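Local coordinates for YdhT protein (Bacillus subtilis, PDB 3CBW) that hydrolyses internal beta-1,4-mannosidic linkages in mannan, galactomannan and glucomannan, acting as a secreted endo-beta-mannanase of glycoside hydrolase family 26, at residues A[67-71]-A[328-332]; A[80-86]-A[121-125]; A[96-100]-A[161-167]; A[204-209]-A[238-243]. The protein carries 3 engineered substitutions. All coordinates share one frame. Residues are numbered along the deposited sequence.

Overall arrangement
Long-range contacts in a (beta/alpha)8 barrel can be followed along the chain. Segment 67-71, after helix 57-66, meets 328-332 near the C terminus; this contact 1 closes a loop that spans most of the barrel and encloses the other three. Residues 80-86, beyond strand 72-79, join 121-125, beyond strand 108-114, in contact 2. Before that loop closes, helix 96-104 begins and later packs on the end of helix 143-163 as contact 3, so contacts 2 and 3 cross. Contact 4 follows in series, joining helix 194-214 to the loop entering strand 245-252. Contacts 1 and 2 lie on opposite sides of the chain's centre, their centres about 36 Å apart.

Contact 1. Residues A[67-71]-A[328-332]; sequences GQSPA and TLNKG
How the loop before a barrel's second strand is tied to the C-terminal region is illustrated by two irregular segments whose touching parts run about 95° apart. Gly67, with positive phi, leaves helix 57-66; Gln68 to Pro70 are extended, and Ala71 turns to helical angles. Strand 328-329 gives way to a loop. Ala71 and Lys331 are nearest, CA to CA 3.9 Å. Lys331 N donates to Ser69 O at 3.0 Å. Gln68, chi1 and chi2 both m, bends OE1 toward Asn330, whose ND2 gives it a weak hydrogen bond of 3.4 Å. Asn330 (chi1 m) has stronger partners elsewhere, OD1 on Ser43 and ND2 on the carbonyl of Tyr323. A water lies 3.0 Å from Gln68 OE1, 2.9 Å from Ser69 N and 2.9 Å from Lys331 O. Lys331, t at all four chi angles, leads its amine away from 67-71 and makes a cation-pi contact with Tyr102. Ala71 CB packs against the Leu329 carbonyl (3.4 Å from Leu329 O) and, 4.3 Å from Leu329 CD2, makes an apolar contact. Strand 328-329 pairs in parallel with strand 41-49, so the contact fastens it beside the entry to strand 72-79, at the N-terminal end of a TIM barrel's strands.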
loop_
_atom_site.group_PDB
_atom_site.type_symbol
_atom_site.label_atom_id
_atom_site.label_comp_id
_atom_site.label_asym_id
_atom_site.label_seq_id
_atom_site.Cartn_x
_atom_site.Cartn_y
_atom_site.Cartn_z
ATOM N N GLY A 67 -17.639 -6.346 15.399
ATOM C CA GLY A 67 -16.984 -6.528 16.689
ATOM C C GLY A 67 -15.463 -6.569 16.632
ATOM O O GLY A 67 -14.820 -6.684 17.659
ATOM N N GLN A 68 -14.894 -6.481 15.431
ATOM C CA GLN A 68 -13.452 -6.549 15.234
ATOM C C GLN A 68 -12.987 -5.314 14.498
ATOM O O GLN A 68 -13.767 -4.660 13.815
ATOM C CB GLN A 68 -13.101 -7.783 14.408
ATOM C CG GLN A 68 -13.489 -9.110 15.055
ATOM C CD GLN A 68 -12.630 -9.445 16.250
ATOM O OE1 GLN A 68 -11.404 -9.298 16.221
ATOM N NE2 GLN A 68 -13.268 -9.906 17.314
ATOM N N SER A 69 -11.697 -5.012 14.614
ATOM C CA SER A 69 -11.104 -3.884 13.893
ATOM C C SER A 69 -10.058 -4.377 12.893
ATOM O O SER A 69 -9.411 -5.392 13.141
ATOM C CB SER A 69 -10.441 -2.904 14.860
ATOM O OG SER A 69 -11.380 -2.388 15.784
ATOM N N PRO A 70 -9.865 -3.642 11.777
ATOM C CA PRO A 70 -8.849 -4.078 10.813
ATOM C C PRO A 70 -7.452 -4.084 11.428
ATOM O O PRO A 70 -7.094 -3.172 12.189
ATOM C CB PRO A 70 -8.937 -3.031 9.694
ATOM C CG PRO A 70 -9.634 -1.844 10.300
ATOM C CD PRO A 70 -10.558 -2.413 11.347
ATOM N N ALA A 71 -6.666 -5.113 11.128
ATOM C CA ALA A 71 -5.280 -5.143 11.589
ATOM C C ALA A 71 -4.451 -3.992 11.012
ATOM O O ALA A 71 -3.621 -3.406 11.716
ATOM C CB ALA A 71 -4.634 -6.485 11.291
ATOM N N THR A 328 -8.610 -14.937 9.236
ATOM C CA THR A 328 -8.447 -13.485 9.322
ATOM C C THR A 328 -7.837 -13.066 10.656
ATOM O O THR A 328 -8.316 -13.449 11.721
ATOM C CB THR A 328 -9.789 -12.797 9.071
ATOM O OG1 THR A 328 -10.304 -13.257 7.819
ATOM C CG2 THR A 328 -9.631 -11.283 9.018
ATOM N N LEU A 329 -6.773 -12.273 10.580
ATOM C CA LEU A 329 -6.094 -11.754 11.747
ATOM C C LEU A 329 -6.422 -10.269 11.876
ATOM O O LEU A 329 -6.143 -9.478 10.966
ATOM C CB LEU A 329 -4.594 -11.995 11.581
ATOM C CG LEU A 329 -3.675 -11.758 12.774
ATOM C CD1 LEU A 329 -2.362 -12.515 12.600
ATOM C CD2 LEU A 329 -3.419 -10.271 13.024
ATOM N N ASN A 330 -7.002 -9.895 13.015
ATOM C CA ASN A 330 -7.499 -8.546 13.233
ATOM C C ASN A 330 -6.648 -7.768 14.231
ATOM O O ASN A 330 -5.702 -8.308 14.813
ATOM C CB ASN A 330 -8.965 -8.614 13.665
ATOM C CG ASN A 330 -9.831 -9.236 12.597
ATOM O OD1 ASN A 330 -9.705 -8.905 11.421
ATOM N ND2 ASN A 330 -10.691 -10.159 12.985
ATOM N N LYS A 331 -6.955 -6.483 14.384
ATOM C CA LYS A 331 -6.253 -5.633 15.331
ATOM C C LYS A 331 -6.228 -6.312 16.698
ATOM O O LYS A 331 -7.250 -6.824 17.163
ATOM C CB LYS A 331 -6.963 -4.285 15.433
ATOM C CG LYS A 331 -6.144 -3.197 16.113
ATOM C CD LYS A 331 -6.991 -1.955 16.369
ATOM C CE LYS A 331 -6.138 -0.769 16.836
ATOM N NZ LYS A 331 -7.013 0.369 17.265
ATOM N N GLY A 332 -5.053 -6.319 17.319
ATOM C CA GLY A 332 -4.871 -6.942 18.636
ATOM C C GLY A 332 -4.362 -8.374 18.579
ATOM O O GLY A 332 -4.103 -8.982 19.628
HETATM O O HOH W 1 -10.037 -6.624 16.440
#

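Contact 2. Residues A[80-86]-A[121-125]; sequences GWLETAN and QSGHF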
loop_
_atom_site.group_PDB
_atom_site.type_symbol
_atom_site.label_atom_id
_atom_site.label_comp_id
_atom_site.label_asym_id
_atom_site.label_seq_id
_atom_site.Cartn_x
_atom_site.Cartn_y
_atom_site.Cartn_z
ATOM N N GLY A 80 -3.516 14.719 -4.573
ATOM C CA GLY A 80 -2.864 15.163 -5.812
ATOM C C GLY A 80 -3.748 15.816 -6.860
ATOM O O GLY A 80 -3.246 16.239 -7.900
ATOM N N TRP A 81 -5.052 15.867 -6.594
ATOM C CA TRP A 81 -6.011 16.603 -7.434
ATOM C C TRP A 81 -6.026 18.103 -7.128
ATOM O O TRP A 81 -6.540 18.884 -7.926
ATOM C CB TRP A 81 -7.427 16.039 -7.267
ATOM C CG TRP A 81 -7.865 15.979 -5.833
ATOM C CD1 TRP A 81 -8.530 16.946 -5.124
ATOM C CD2 TRP A 81 -7.639 14.897 -4.925
ATOM N NE1 TRP A 81 -8.733 16.524 -3.827
ATOM C CE2 TRP A 81 -8.191 15.272 -3.680
ATOM C CE3 TRP A 81 -7.018 13.642 -5.044
ATOM C CZ2 TRP A 81 -8.157 14.428 -2.565
ATOM C CZ3 TRP A 81 -6.983 12.810 -3.929
ATOM C CH2 TRP A 81 -7.548 13.211 -2.711
ATOM N N LEU A 82 -5.486 18.509 -5.983
ATOM C CA LEU A 82 -5.591 19.911 -5.559
ATOM C C LEU A 82 -4.698 20.809 -6.393
ATOM O O LEU A 82 -3.546 20.479 -6.663
ATOM C CB LEU A 82 -5.233 20.065 -4.077
ATOM C CG LEU A 82 -6.141 19.417 -3.033
ATOM C CD1 LEU A 82 -5.493 19.535 -1.667
ATOM C CD2 LEU A 82 -7.518 20.063 -3.014
ATOM N N GLU A 83 -5.242 21.952 -6.803
ATOM C CA GLU A 83 -4.431 23.009 -7.386
ATOM C C GLU A 83 -4.013 23.924 -6.253
ATOM O O GLU A 83 -4.853 24.531 -5.591
ATOM C CB GLU A 83 -5.221 23.790 -8.435
ATOM C CG GLU A 83 -5.469 23.020 -9.732
ATOM C CD GLU A 83 -4.214 22.850 -10.570
ATOM O OE1 GLU A 83 -3.414 23.805 -10.665
ATOM O OE2 GLU A 83 -4.031 21.755 -11.140
ATOM N N THR A 84 -2.709 24.016 -6.033
ATOM C CA THR A 84 -2.180 24.669 -4.842
ATOM C C THR A 84 -1.071 25.637 -5.231
ATOM O O THR A 84 -0.505 25.538 -6.329
ATOM C CB THR A 84 -1.632 23.622 -3.837
ATOM O OG1 THR A 84 -0.676 22.784 -4.496
ATOM C CG2 THR A 84 -2.759 22.757 -3.276
ATOM N N ALA A 85 -0.760 26.565 -4.328
ATOM C CA ALA A 85 0.284 27.569 -4.563
ATOM C C ALA A 85 1.658 26.926 -4.757
ATOM O O ALA A 85 2.419 27.302 -5.653
ATOM C CB ALA A 85 0.320 28.592 -3.420
ATOM N N ASN A 86 1.958 25.943 -3.912
ATOM C CA ASN A 86 3.174 25.152 -4.017
ATOM C C ASN A 86 2.740 23.701 -4.138
ATOM O O ASN A 86 1.798 23.282 -3.465
ATOM C CB ASN A 86 4.066 25.352 -2.784
ATOM C CG ASN A 86 4.594 26.776 -2.667
ATOM O OD1 ASN A 86 5.087 27.346 -3.635
ATOM N ND2 ASN A 86 4.498 27.347 -1.469
ATOM N N GLN A 121 2.646 22.713 -12.438
ATOM C CA GLN A 121 2.859 23.559 -11.278
ATOM C C GLN A 121 2.301 22.915 -10.001
ATOM O O GLN A 121 2.903 23.011 -8.931
ATOM C CB GLN A 121 2.237 24.939 -11.526
ATOM C CG GLN A 121 2.368 25.910 -10.363
ATOM C CD GLN A 121 1.289 25.731 -9.309
ATOM O OE1 GLN A 121 0.163 25.320 -9.611
ATOM N NE2 GLN A 121 1.629 26.038 -8.061
ATOM N N SER A 122 1.129 22.296 -10.119
ATOM C CA SER A 122 0.533 21.538 -9.026
ATOM C C SER A 122 -0.571 20.653 -9.585
ATOM O O SER A 122 -0.868 20.709 -10.780
ATOM C CB SER A 122 -0.005 22.467 -7.932
ATOM O OG SER A 122 -1.151 23.168 -8.380
ATOM N N GLY A 123 -1.150 19.826 -8.715
ATOM C CA GLY A 123 -2.287 18.985 -9.073
ATOM C C GLY A 123 -2.001 18.056 -10.235
ATOM O O GLY A 123 -0.892 17.534 -10.376
ATOM N N HIS A 124 -3.024 17.822 -11.051
ATOM C CA HIS A 124 -2.895 17.046 -12.290
ATOM C C HIS A 124 -2.452 15.593 -12.089
ATOM O O HIS A 124 -1.821 15.014 -12.975
ATOM C CB HIS A 124 -1.943 17.747 -13.270
ATOM C CG HIS A 124 -2.465 19.047 -13.794
ATOM N ND1 HIS A 124 -2.320 20.235 -13.113
ATOM C CD2 HIS A 124 -3.149 19.341 -14.927
ATOM C CE1 HIS A 124 -2.875 21.211 -13.812
ATOM N NE2 HIS A 124 -3.390 20.694 -14.912
ATOM N N PHE A 125 -2.828 14.989 -10.961
ATOM C CA PHE A 125 -2.356 13.635 -10.624
ATOM C C PHE A 125 -2.717 12.544 -11.630
ATOM O O PHE A 125 -2.022 11.528 -11.718
ATOM C CB PHE A 125 -2.749 13.237 -9.190
ATOM C CG PHE A 125 -4.195 12.840 -9.004
ATOM C CD1 PHE A 125 -4.501 11.776 -8.171
ATOM C CD2 PHE A 125 -5.249 13.553 -9.577
ATOM C CE1 PHE A 125 -5.815 11.398 -7.942
ATOM C CE2 PHE A 125 -6.583 13.158 -9.366
ATOM C CZ PHE A 125 -6.857 12.089 -8.542
HETATM O O HOH W 2 -5.558 19.045 -10.488
HETATM O O HOH W 3 -0.943 20.081 -5.711
#
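Phe125, Glu83 and Ser122 bury the most surface where these two loops meet, and each illustrates a different way of joining irregular backbone. Phe125 does it by shape: Trp81 turns the edge of its six-membered ring to the Phe125 face (T-shaped, centroids 5.6 Å apart, planes at 65°), with Trp81 CB 3.7 Å from Phe125 CE2. Phe125 N adds a weak hydrogen bond to Gly80 O, 3.3 Å. A CB on Gly80 would collide with Phe125 CB, so glycine makes room. Ser122 works through its p rotamer, which brings OG within 2.9 Å of Thr84 N as acceptor; Gln121 NE2 donates to Thr84 O at 2.8 Å. Glu83 folds back over 121-125, where water 2 links its OE2 to His124 N and Trp81 O; Glu83 OE2 also approaches His124 CE1 to 3.0 Å, while His124 ND1 bonds to Ser122 O at 2.8 Å. Water 3 links Leu82 O, Thr84 OG1 and Gly123 N. These loops follow strands 72-79 and 108-114, and the Phe125 side chain lies about 4 Å from that of His114, a likely substrate-binding residue: they belong to the catalytic face of a TIM-barrel glycosidase, where loops after the strands shape the cleft.

Contact 3. Residues A[96-100]-A[161-167]; sequences NGDLM and ELENQGV
Helix-to-helix packing on the outside of a (beta/alpha)8 barrel is the subject here: the start of helix 96-104 lies against the C-terminal end of helix 143-163, both covering strand 108-114. The second helix finishes in a Schellman motif, with Gly166 as the C-prime residue at positive phi; Val167 N bonds to Leu162 O at 3.1 Å and Gly166 N to Glu163 O at 2.9 Å. The reversal carries Val167 back toward the first helix. Met100 and Leu162 set the register, their CA atoms 6.3 Å apart. Met100 has the largest buried area; with chi1 m and chi2 t it extends between Leu162 and the turn, SD 3.8 Å from Glu161 O, CE 4.1 Å from Gln165 CG and CG 4.2 Å from Val167 CG2. Leu162 (m, t) sends its end toward 96-100, where CD2 lies 4.3 Å from Leu99 CB and 3.6 Å from Asn96 O. Beneath, Leu99 and Leu162 both rest on Ile111, and Val167 on Pro109, so the apolar seam continues into the barrel wall. Asn96, though buried, supplies the polar link: its OD1 is bound by Tyr77 OH, and its ND2 also bonds to Gly158 O. Glu161, t at chi1 and chi2, stretches across the surface so that its OE1 receives a hydrogen bond from Asn96 ND2 at 2.9 Å.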
loop_
_atom_site.group_PDB
_atom_site.type_symbol
_atom_site.label_atom_id
_atom_site.label_comp_id
_atom_site.label_asym_id
_atom_site.label_seq_id
_atom_site.Cartn_x
_atom_site.Cartn_y
_atom_site.Cartn_z
ATOM N N ASN A 96 -0.728 11.131 11.053
ATOM C CA ASN A 96 0.345 10.420 11.755
ATOM C C ASN A 96 0.001 9.993 13.171
ATOM O O ASN A 96 0.281 8.868 13.557
ATOM C CB ASN A 96 1.610 11.260 11.809
ATOM C CG ASN A 96 2.463 11.126 10.569
ATOM O OD1 ASN A 96 2.205 10.303 9.697
ATOM N ND2 ASN A 96 3.513 11.928 10.501
ATOM N N GLY A 97 -0.580 10.891 13.964
ATOM C CA GLY A 97 -0.924 10.561 15.350
ATOM C C GLY A 97 -1.756 9.289 15.436
ATOM O O GLY A 97 -1.463 8.387 16.226
ATOM N N ASP A 98 -2.797 9.212 14.609
ATOM C CA ASP A 98 -3.676 8.048 14.563
ATOM C C ASP A 98 -2.958 6.790 14.088
ATOM O O ASP A 98 -3.243 5.692 14.570
ATOM C CB ASP A 98 -4.899 8.332 13.700
ATOM C CG ASP A 98 -5.918 9.210 14.410
ATOM O OD1 ASP A 98 -5.952 9.226 15.660
ATOM O OD2 ASP A 98 -6.695 9.889 13.717
ATOM N N LEU A 99 -2.015 6.948 13.162
ATOM C CA LEU A 99 -1.247 5.794 12.702
ATOM C C LEU A 99 -0.345 5.242 13.805
ATOM O O LEU A 99 -0.244 4.028 13.988
ATOM C CB LEU A 99 -0.425 6.168 11.479
ATOM C CG LEU A 99 -1.165 6.630 10.220
ATOM C CD1 LEU A 99 -0.179 6.912 9.105
ATOM C CD2 LEU A 99 -2.223 5.635 9.756
ATOM N N MET A 100 0.319 6.138 14.529
ATOM C CA MET A 100 1.154 5.732 15.656
ATOM C C MET A 100 0.327 5.055 16.743
ATOM O O MET A 100 0.718 4.020 17.282
ATOM C CB MET A 100 1.899 6.941 16.220
ATOM C CG MET A 100 2.847 7.606 15.217
ATOM S SD MET A 100 3.772 9.058 15.808
ATOM C CE MET A 100 2.901 9.302 17.369
ATOM N N GLU A 161 8.317 11.308 11.775
ATOM C CA GLU A 161 7.554 11.368 13.017
ATOM C C GLU A 161 7.214 9.955 13.517
ATOM O O GLU A 161 7.312 9.653 14.705
ATOM C CB GLU A 161 6.289 12.202 12.837
ATOM C CG GLU A 161 5.547 12.393 14.139
ATOM C CD GLU A 161 4.279 13.206 14.009
ATOM O OE1 GLU A 161 3.884 13.584 12.874
ATOM O OE2 GLU A 161 3.677 13.451 15.074
ATOM N N LEU A 162 6.843 9.072 12.595
ATOM C CA LEU A 162 6.530 7.687 12.944
ATOM C C LEU A 162 7.795 6.924 13.333
ATOM O O LEU A 162 7.782 6.148 14.291
ATOM C CB LEU A 162 5.807 6.992 11.778
ATOM C CG LEU A 162 4.585 7.755 11.234
ATOM C CD1 LEU A 162 4.128 7.177 9.910
ATOM C CD2 LEU A 162 3.453 7.800 12.216
ATOM N N GLU A 163 8.894 7.169 12.625
ATOM C CA GLU A 163 10.154 6.503 12.924
ATOM C C GLU A 163 10.644 6.821 14.335
ATOM O O GLU A 163 11.228 5.964 15.002
ATOM C CB GLU A 163 11.203 6.903 11.899
ATOM C CG GLU A 163 12.451 6.053 11.981
ATOM C CD GLU A 163 13.578 6.588 11.162
ATOM O OE1 GLU A 163 13.494 7.755 10.725
ATOM O OE2 GLU A 163 14.537 5.822 10.940
ATOM N N ASN A 164 10.394 8.050 14.786
ATOM C CA ASN A 164 10.813 8.489 16.127
ATOM C C ASN A 164 10.156 7.702 17.251
ATOM O O ASN A 164 10.677 7.661 18.375
ATOM C CB ASN A 164 10.537 9.982 16.311
ATOM C CG ASN A 164 11.471 10.855 15.493
ATOM O OD1 ASN A 164 12.501 10.397 15.011
ATOM N ND2 ASN A 164 11.119 12.128 15.345
ATOM N N GLN A 165 9.024 7.072 16.955
ATOM C CA GLN A 165 8.369 6.194 17.926
ATOM C C GLN A 165 8.550 4.714 17.569
ATOM O O GLN A 165 7.878 3.850 18.137
ATOM C CB GLN A 165 6.884 6.532 18.041
ATOM C CG GLN A 165 6.594 7.901 18.617
ATOM C CD GLN A 165 6.538 7.872 20.123
ATOM O OE1 GLN A 165 7.571 7.855 20.791
ATOM N NE2 GLN A 165 5.324 7.853 20.671
ATOM N N GLY A 166 9.432 4.431 16.611
ATOM C CA GLY A 166 9.721 3.043 16.234
ATOM C C GLY A 166 8.565 2.319 15.547
ATOM O O GLY A 166 8.480 1.095 15.617
ATOM N N VAL A 167 7.678 3.065 14.889
ATOM C CA VAL A 167 6.482 2.484 14.279
ATOM C C VAL A 167 6.786 1.991 12.862
ATOM O O VAL A 167 7.127 2.799 11.994
ATOM C CB VAL A 167 5.368 3.534 14.216
ATOM C CG1 VAL A 167 4.147 3.004 13.471
ATOM C CG2 VAL A 167 4.999 3.994 15.631
#

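Contact 4. Residues A[204-209]-A[238-243]; sequences YKKIYH and PGASYV
A helix on the outer layer of a TIM barrel can receive a neighbouring loop as a set of bumps, and helix 194-214 does so with the loop that leads into strand 245-252. In that loop, Gly239 to Tyr242 form a type I turn, with Tyr242 N bonded to Gly239 O at 3.1 Å. Two CA pairs set the register: Tyr204 with Pro238 at 7.0 Å and Tyr208 with Tyr242 at 6.8 Å, one helical turn apart. The main bump is the Tyr242 ring, which enters a hollow walled by Tyr208, Lys205 and His209. Its edge meets the face of Tyr208 (T-shaped, centroids 5.6 Å apart, planes at 77°), while the aliphatic part of Lys205 lies over one Tyr242 face, CG 3.8 Å from the ring centroid. Pro238 is the second bump, its CG 3.8 Å from the Tyr204 ring centroid in a CH-pi contact. Tyr204 and Tyr208 both take chi1 t, and their CA-to-CB bonds point toward the loop. Lys205 NZ shares water 4 with Tyr242 OH and water 5 with Pro238 O. Beneath, Tyr204 and Tyr208 meet Trp222 of strand 220-224. Beyond the Pro238 contact, Tyr204 OH donates to Tyr242 O at 2.9 Å.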
loop_
_atom_site.group_PDB
_atom_site.type_symbol
_atom_site.label_atom_id
_atom_site.label_comp_id
_atom_site.label_asym_id
_atom_site.label_seq_id
_atom_site.Cartn_x
_atom_site.Cartn_y
_atom_site.Cartn_z
ATOM N N TYR A 204 10.841 4.720 -9.027
ATOM C CA TYR A 204 10.673 3.971 -7.801
ATOM C C TYR A 204 11.997 3.962 -7.027
ATOM O O TYR A 204 12.020 4.221 -5.816
ATOM C CB TYR A 204 10.199 2.560 -8.117
ATOM C CG TYR A 204 9.866 1.751 -6.893
ATOM C CD1 TYR A 204 8.549 1.422 -6.578
ATOM C CD2 TYR A 204 10.884 1.288 -6.061
ATOM C CE1 TYR A 204 8.268 0.649 -5.440
ATOM C CE2 TYR A 204 10.621 0.554 -4.951
ATOM C CZ TYR A 204 9.329 0.241 -4.634
ATOM O OH TYR A 204 9.135 -0.541 -3.528
ATOM N N LYS A 205 13.099 3.679 -7.717
ATOM C CA LYS A 205 14.406 3.650 -7.063
ATOM C C LYS A 205 14.811 5.022 -6.536
ATOM O O LYS A 205 15.437 5.113 -5.488
ATOM C CB LYS A 205 15.463 3.101 -8.003
ATOM C CG LYS A 205 15.271 1.648 -8.348
ATOM C CD LYS A 205 16.381 1.233 -9.273
ATOM C CE LYS A 205 16.095 -0.038 -9.995
ATOM N NZ LYS A 205 17.164 -0.234 -11.013
ATOM N N LYS A 206 14.439 6.084 -7.245
ATOM C CA LYS A 206 14.715 7.445 -6.785
ATOM C C LYS A 206 14.005 7.713 -5.456
ATOM O O LYS A 206 14.579 8.281 -4.521
ATOM C CB LYS A 206 14.259 8.432 -7.849
ATOM C CG LYS A 206 14.447 9.892 -7.515
ATOM C CD LYS A 206 14.111 10.732 -8.743
ATOM C CE LYS A 206 14.332 12.188 -8.508
ATOM N NZ LYS A 206 15.761 12.581 -8.676
ATOM N N ILE A 207 12.752 7.284 -5.358
ATOM C CA ILE A 207 12.033 7.445 -4.103
ATOM C C ILE A 207 12.637 6.547 -3.014
ATOM O O ILE A 207 12.795 6.979 -1.868
ATOM C CB ILE A 207 10.521 7.214 -4.272
ATOM C CG1 ILE A 207 9.937 8.292 -5.199
ATOM C CG2 ILE A 207 9.824 7.172 -2.904
ATOM C CD1 ILE A 207 8.440 8.199 -5.409
ATOM N N TYR A 208 12.968 5.304 -3.362
ATOM C CA TYR A 208 13.613 4.404 -2.400
ATOM C C TYR A 208 14.891 5.051 -1.842
ATOM O O TYR A 208 15.106 5.068 -0.626
ATOM C CB TYR A 208 13.914 3.030 -3.023
ATOM C CG TYR A 208 14.620 2.125 -2.038
ATOM C CD1 TYR A 208 13.904 1.287 -1.184
ATOM C CD2 TYR A 208 16.018 2.149 -1.919
ATOM C CE1 TYR A 208 14.557 0.475 -0.256
ATOM C CE2 TYR A 208 16.676 1.355 -0.978
ATOM C CZ TYR A 208 15.935 0.512 -0.163
ATOM O OH TYR A 208 16.568 -0.285 0.774
ATOM N N HIS A 209 15.733 5.588 -2.722
ATOM C CA HIS A 209 16.993 6.187 -2.281
ATOM C C HIS A 209 16.787 7.473 -1.515
ATOM O O HIS A 209 17.510 7.725 -0.548
ATOM C CB HIS A 209 17.939 6.386 -3.462
ATOM C CG HIS A 209 18.439 5.100 -4.015
ATOM N ND1 HIS A 209 18.444 4.809 -5.363
ATOM C CD2 HIS A 209 18.923 4.004 -3.388
ATOM C CE1 HIS A 209 18.923 3.591 -5.541
ATOM N NE2 HIS A 209 19.222 3.081 -4.359
ATOM N N PRO A 238 10.977 -3.147 -9.756
ATOM C CA PRO A 238 12.279 -2.495 -9.781
ATOM C C PRO A 238 13.439 -3.378 -9.331
ATOM O O PRO A 238 14.594 -3.032 -9.589
ATOM C CB PRO A 238 12.090 -1.314 -8.836
ATOM C CG PRO A 238 11.069 -1.766 -7.877
ATOM C CD PRO A 238 10.121 -2.636 -8.671
ATOM N N GLY A 239 13.138 -4.500 -8.682
ATOM C CA GLY A 239 14.171 -5.432 -8.240
ATOM C C GLY A 239 14.038 -5.811 -6.784
ATOM O O GLY A 239 13.424 -5.088 -5.979
ATOM N N ALA A 240 14.657 -6.938 -6.441
ATOM C CA ALA A 240 14.535 -7.517 -5.106
ATOM C C ALA A 240 15.109 -6.644 -4.008
ATOM O O ALA A 240 14.730 -6.790 -2.846
ATOM C CB ALA A 240 15.186 -8.893 -5.056
ATOM N N SER A 241 16.044 -5.763 -4.349
ATOM C CA SER A 241 16.623 -4.915 -3.305
ATOM C C SER A 241 15.796 -3.678 -2.945
ATOM O O SER A 241 16.166 -2.945 -2.032
ATOM C CB SER A 241 18.052 -4.518 -3.655
ATOM O OG SER A 241 18.029 -3.561 -4.675
ATOM N N TYR A 242 14.657 -3.471 -3.619
ATOM C CA TYR A 242 13.861 -2.269 -3.399
ATOM C C TYR A 242 12.447 -2.575 -2.943
ATOM O O TYR A 242 11.677 -1.638 -2.742
ATOM C CB TYR A 242 13.795 -1.402 -4.667
ATOM C CG TYR A 242 15.134 -1.223 -5.348
ATOM C CD1 TYR A 242 16.147 -0.434 -4.793
ATOM C CD2 TYR A 242 15.428 -1.937 -6.509
ATOM C CE1 TYR A 242 17.386 -0.302 -5.440
ATOM C CE2 TYR A 242 16.647 -1.817 -7.143
ATOM C CZ TYR A 242 17.614 -1.012 -6.602
ATOM O OH TYR A 242 18.824 -0.913 -7.253
ATOM N N VAL A 243 12.099 -3.856 -2.799
ATOM C CA VAL A 243 10.713 -4.261 -2.539
ATOM C C VAL A 243 10.687 -5.329 -1.473
ATOM O O VAL A 243 11.377 -6.345 -1.580
ATOM C CB VAL A 243 10.042 -4.831 -3.823
ATOM C CG1 VAL A 243 8.638 -5.350 -3.518
ATOM C CG2 VAL A 243 9.961 -3.770 -4.917
HETATM O O HOH W 4 19.401 0.644 -9.483
HETATM O O HOH W 5 17.045 -3.331 -10.612
#